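Local coordinates for protein TetR family transcriptional regulator (Streptomyces coelicolor, PDB 6SRN) that probably binds operator DNA as a TetR-family transcriptional regulator and holds a furan carboxylic acid of the bacterial hormone type that controls antibiotic production, at residues A37-I41 with D54-V59; L103-E107 with R205-F209. All blocks are in the same frame, centred on the assembly; numbering follows the deposited sequence.

In the fold
Two pairs of helices are joined here, one in each part of a TetR-type regulator. Contact 1 (37-41 with 54-59) ties helix 31-49 to helix 52-59 in the N-terminal DNA-binding part; contact 2 (103-107 with 205-209) ties helix 102-119 to helix 197-212 in the C-terminal, ligand-holding part. Their centres are about 36 Å apart, on opposite sides of the chain's centre, and they share no element. Both are largely buried, and both carry a Glu-Arg salt bridge beside apolar side chains. In contact 1 alanines and valines let the short axes come to 9.1 Å; in contact 2 the F209 ring fills a 12.3 Å separation, beside the subunit interface.

Contact 1. Residues A37-I41 with D54-V59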
# COMPACT_ATOMS: atom_id res chain seq x y z
N ALA A 37 -22.54 -11.50 -0.58
CA ALA A 37 -22.45 -11.91 -1.98
C ALA A 37 -21.75 -10.88 -2.84
O ALA A 37 -20.90 -11.23 -3.65
CB ALA A 37 -23.83 -12.21 -2.54
N ALA A 38 -22.09 -9.61 -2.64
CA ALA A 38 -21.44 -8.55 -3.35
C ALA A 38 -19.94 -8.55 -3.05
O ALA A 38 -19.12 -8.33 -3.94
CB ALA A 38 -22.04 -7.22 -2.99
N SER A 39 -19.61 -8.78 -1.81
CA SER A 39 -18.20 -8.77 -1.38
C SER A 39 -17.44 -9.86 -2.07
O SER A 39 -16.30 -9.68 -2.48
CB SER A 39 -18.10 -8.89 0.12
OG SER A 39 -18.58 -7.69 0.74
N GLU A 40 -18.02 -11.05 -2.11
CA GLU A 40 -17.37 -12.17 -2.76
C GLU A 40 -17.06 -11.80 -4.20
O GLU A 40 -15.96 -12.07 -4.68
CB GLU A 40 -18.26 -13.42 -2.69
CG GLU A 40 -18.37 -14.00 -1.28
CD GLU A 40 -19.51 -14.99 -1.08
OE1 GLU A 40 -20.16 -15.36 -2.07
OE2 GLU A 40 -19.74 -15.43 0.08
N ILE A 41 -18.02 -11.22 -4.90
CA ILE A 41 -17.83 -10.88 -6.32
C ILE A 41 -16.84 -9.73 -6.54
O ILE A 41 -15.99 -9.77 -7.43
CB ILE A 41 -19.21 -10.66 -7.00
CG1 ILE A 41 -19.92 -12.00 -7.04
CG2 ILE A 41 -19.05 -10.04 -8.39
CD1 ILE A 41 -21.36 -11.94 -7.36
N ASP A 54 -24.99 -10.16 -11.40
CA ASP A 54 -24.30 -11.34 -10.89
C ASP A 54 -24.46 -11.46 -9.38
O ASP A 54 -24.58 -12.56 -8.88
CB ASP A 54 -22.85 -11.33 -11.32
CG ASP A 54 -22.67 -11.75 -12.77
OD1 ASP A 54 -23.62 -12.25 -13.42
OD2 ASP A 54 -21.56 -11.55 -13.26
N VAL A 55 -24.49 -10.33 -8.68
CA VAL A 55 -24.80 -10.31 -7.25
C VAL A 55 -26.21 -10.86 -6.96
O VAL A 55 -26.39 -11.70 -6.09
CB VAL A 55 -24.64 -8.89 -6.68
CG1 VAL A 55 -25.09 -8.86 -5.22
CG2 VAL A 55 -23.17 -8.41 -6.81
N ALA A 56 -27.19 -10.38 -7.71
CA ALA A 56 -28.57 -10.89 -7.59
C ALA A 56 -28.65 -12.40 -7.81
O ALA A 56 -29.26 -13.12 -7.02
CB ALA A 56 -29.47 -10.13 -8.54
N GLU A 57 -27.97 -12.88 -8.84
CA GLU A 57 -27.96 -14.34 -9.12
C GLU A 57 -27.33 -15.12 -7.96
O GLU A 57 -27.85 -16.17 -7.57
CB GLU A 57 -27.19 -14.62 -10.39
CG GLU A 57 -27.24 -16.08 -10.85
CD GLU A 57 -26.02 -16.48 -11.65
OE1 GLU A 57 -25.28 -15.57 -12.12
OE2 GLU A 57 -25.79 -17.70 -11.81
N ARG A 58 -26.21 -14.61 -7.46
CA ARG A 58 -25.43 -15.27 -6.40
C ARG A 58 -26.30 -15.38 -5.16
O ARG A 58 -26.39 -16.43 -4.52
CB ARG A 58 -24.15 -14.48 -6.08
CG ARG A 58 -23.38 -14.95 -4.84
CD ARG A 58 -22.62 -16.23 -5.05
NE ARG A 58 -21.70 -16.16 -6.18
CZ ARG A 58 -20.41 -15.80 -6.13
NH1 ARG A 58 -19.84 -15.42 -4.99
NH2 ARG A 58 -19.70 -15.80 -7.25
N VAL A 59 -26.98 -14.29 -4.84
CA VAL A 59 -27.68 -14.21 -3.58
C VAL A 59 -29.09 -14.79 -3.63
O VAL A 59 -29.62 -15.12 -2.56
CB VAL A 59 -27.66 -12.80 -3.00
CG1 VAL A 59 -28.71 -11.92 -3.67
CG2 VAL A 59 -27.83 -12.83 -1.49
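Small apolar side chains fill the middle of this crossing, where the short axes pass 9.1 Å apart at 122°. A37 CB sits 3.9 Å from V59 CB, and A38 CB lies 4.1 Å from V55 CG1; with alanines here the CA atoms of A38 and V55 come to 5.4 Å. I41 reaches across at the other end, its CD1 4.0 Å from V55 CG2 and 3.6 Å from the backbone O of D54. Helix 52-59 is the first helix of the predicted helix-turn-helix, and helix 31-49 packs against it as in the three-helix DNA-binding domain of TetR regulators; L76 of helix 73-86 touches both A38 and V55. The polar interaction lies along one flank. R58 NH1 donates to E40 OE1 at 2.9 Å, a salt bridge at the guanidinium edge, while I41 CG1 lies over one guanidinium face, 3.8 Å from R58 NH2. The aliphatic part of R58 also packs, CG being 3.6 Å from A37 CB. D54 turns its carboxylate to R45 instead.

Contact 2. Residues L103-E107 with R205-F209; sequences LETVE and RELMF
Build both segments as regular alpha-helix, with E107 N bonded to L103 O at 3.0 Å and F209 N to R205 O at 2.8 Å. Run them nearly antiparallel, 156° between their directions, with the short axes 12.3 Å apart at closest approach. E107 and F209 set the register, their CA atoms 8.2 Å apart, so side chains must bridge the gap. F209, its CA-CB bond toward the other segment, takes chi1 m (-75°) and chi2 -85°, which sets the ring against L103, V106 and E107. Chi1 m (-75°) lays E107 CG over one ring face, 3.5 Å from the F209 centroid and 17° off the normal, a CH-pi contact; chi2 t carries the chain on to CD. Chi1 -112° (off-well) with chi2 t places L103 CD2 at the ring edge, 3.9 Å from F209 CE1, and chi1 t puts V106 CG1 4.0 Å from F209 CZ. Chi3 73° turns the E107 carboxylate so that OE1 accepts from R205 NH1 at 2.6 Å, a short salt bridge; R205 has chi1 and chi2 t, chi3 112° (off-well) and chi4 66°. One water donates to E107 O at 2.7 Å and weakly accepts from R205 NH1 at 3.3 Å. CH-pi contact and ion pair together join two antiparallel helices of the all-helical TetR-type C-terminal domain. L177 of helix 170-192 touches V106 and F209, while L155 of helix 145-161 meets L103 and V106; on helix 197-212, M208 packs on M208 of the second subunit and E206 salt-bridges R165 of that subunit.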
# COMPACT_ATOMS: atom_id res chain seq x y z
N LEU A 103 -1.72 -0.51 24.75
CA LEU A 103 -0.90 -0.94 23.63
C LEU A 103 -1.27 -2.37 23.18
O LEU A 103 -1.26 -2.65 21.99
CB LEU A 103 0.57 -0.94 24.01
CG LEU A 103 1.53 0.05 23.39
CD1 LEU A 103 2.94 -0.53 23.57
CD2 LEU A 103 1.18 0.39 21.97
N GLU A 104 -1.62 -3.26 24.12
CA GLU A 104 -2.10 -4.62 23.77
C GLU A 104 -3.41 -4.56 23.00
O GLU A 104 -3.66 -5.41 22.16
CB GLU A 104 -2.36 -5.41 25.04
CG GLU A 104 -1.09 -5.91 25.67
CD GLU A 104 -1.40 -6.64 26.95
OE1 GLU A 104 -2.45 -6.31 27.57
OE2 GLU A 104 -0.68 -7.59 27.28
N THR A 105 -4.22 -3.55 23.25
CA THR A 105 -5.49 -3.36 22.53
C THR A 105 -5.16 -3.06 21.07
O THR A 105 -5.78 -3.65 20.15
CB THR A 105 -6.33 -2.25 23.16
OG1 THR A 105 -6.71 -2.65 24.50
CG2 THR A 105 -7.56 -1.89 22.36
N VAL A 106 -4.24 -2.14 20.84
CA VAL A 106 -3.79 -1.81 19.46
C VAL A 106 -3.23 -3.07 18.78
O VAL A 106 -3.59 -3.40 17.64
CB VAL A 106 -2.74 -0.72 19.46
CG1 VAL A 106 -2.24 -0.42 18.06
CG2 VAL A 106 -3.26 0.57 20.08
N GLU A 107 -2.37 -3.82 19.47
CA GLU A 107 -1.81 -5.04 18.93
C GLU A 107 -2.90 -6.03 18.52
O GLU A 107 -2.83 -6.61 17.42
CB GLU A 107 -0.91 -5.73 19.93
CG GLU A 107 0.43 -5.12 20.16
CD GLU A 107 1.15 -6.08 21.09
OE1 GLU A 107 1.56 -7.20 20.61
OE2 GLU A 107 1.18 -5.76 22.28
N ARG A 205 5.38 -6.15 12.83
CA ARG A 205 4.82 -5.80 14.16
C ARG A 205 5.90 -5.91 15.23
O ARG A 205 6.00 -5.04 16.13
CB ARG A 205 3.71 -6.80 14.39
CG ARG A 205 2.91 -6.88 15.63
CD ARG A 205 2.31 -8.27 15.46
NE ARG A 205 2.85 -9.18 16.44
CZ ARG A 205 2.62 -9.06 17.73
NH1 ARG A 205 1.89 -8.04 18.20
NH2 ARG A 205 3.11 -9.94 18.57
N GLU A 206 6.76 -6.91 15.14
CA GLU A 206 7.82 -7.04 16.15
C GLU A 206 8.69 -5.78 16.18
O GLU A 206 9.03 -5.24 17.27
CB GLU A 206 8.64 -8.32 15.93
CG GLU A 206 9.57 -8.65 17.11
CD GLU A 206 10.87 -7.87 17.15
OE1 GLU A 206 11.39 -7.37 16.12
OE2 GLU A 206 11.44 -7.80 18.29
N LEU A 207 9.04 -5.28 15.01
CA LEU A 207 9.82 -4.04 14.96
C LEU A 207 9.01 -2.84 15.46
O LEU A 207 9.48 -2.05 16.27
CB LEU A 207 10.25 -3.76 13.53
CG LEU A 207 11.11 -4.79 12.83
CD1 LEU A 207 11.34 -4.38 11.38
CD2 LEU A 207 12.43 -4.98 13.54
N MET A 208 7.78 -2.69 14.98
CA MET A 208 7.01 -1.49 15.32
C MET A 208 6.73 -1.45 16.79
O MET A 208 6.88 -0.39 17.38
CB MET A 208 5.71 -1.47 14.54
CG MET A 208 6.02 -1.51 13.06
SD MET A 208 6.48 0.08 12.43
CE MET A 208 4.99 1.12 12.59
N PHE A 209 6.31 -2.55 17.38
CA PHE A 209 5.98 -2.52 18.81
C PHE A 209 7.22 -2.48 19.70
O PHE A 209 7.15 -1.88 20.76
CB PHE A 209 4.99 -3.61 19.17
CG PHE A 209 3.62 -3.29 18.72
CD1 PHE A 209 2.76 -2.50 19.48
CD2 PHE A 209 3.23 -3.67 17.45
CE1 PHE A 209 1.50 -2.15 18.98
CE2 PHE A 209 1.98 -3.34 16.99
CZ PHE A 209 1.14 -2.56 17.73
O HOH W 1 -0.58 -7.34 16.12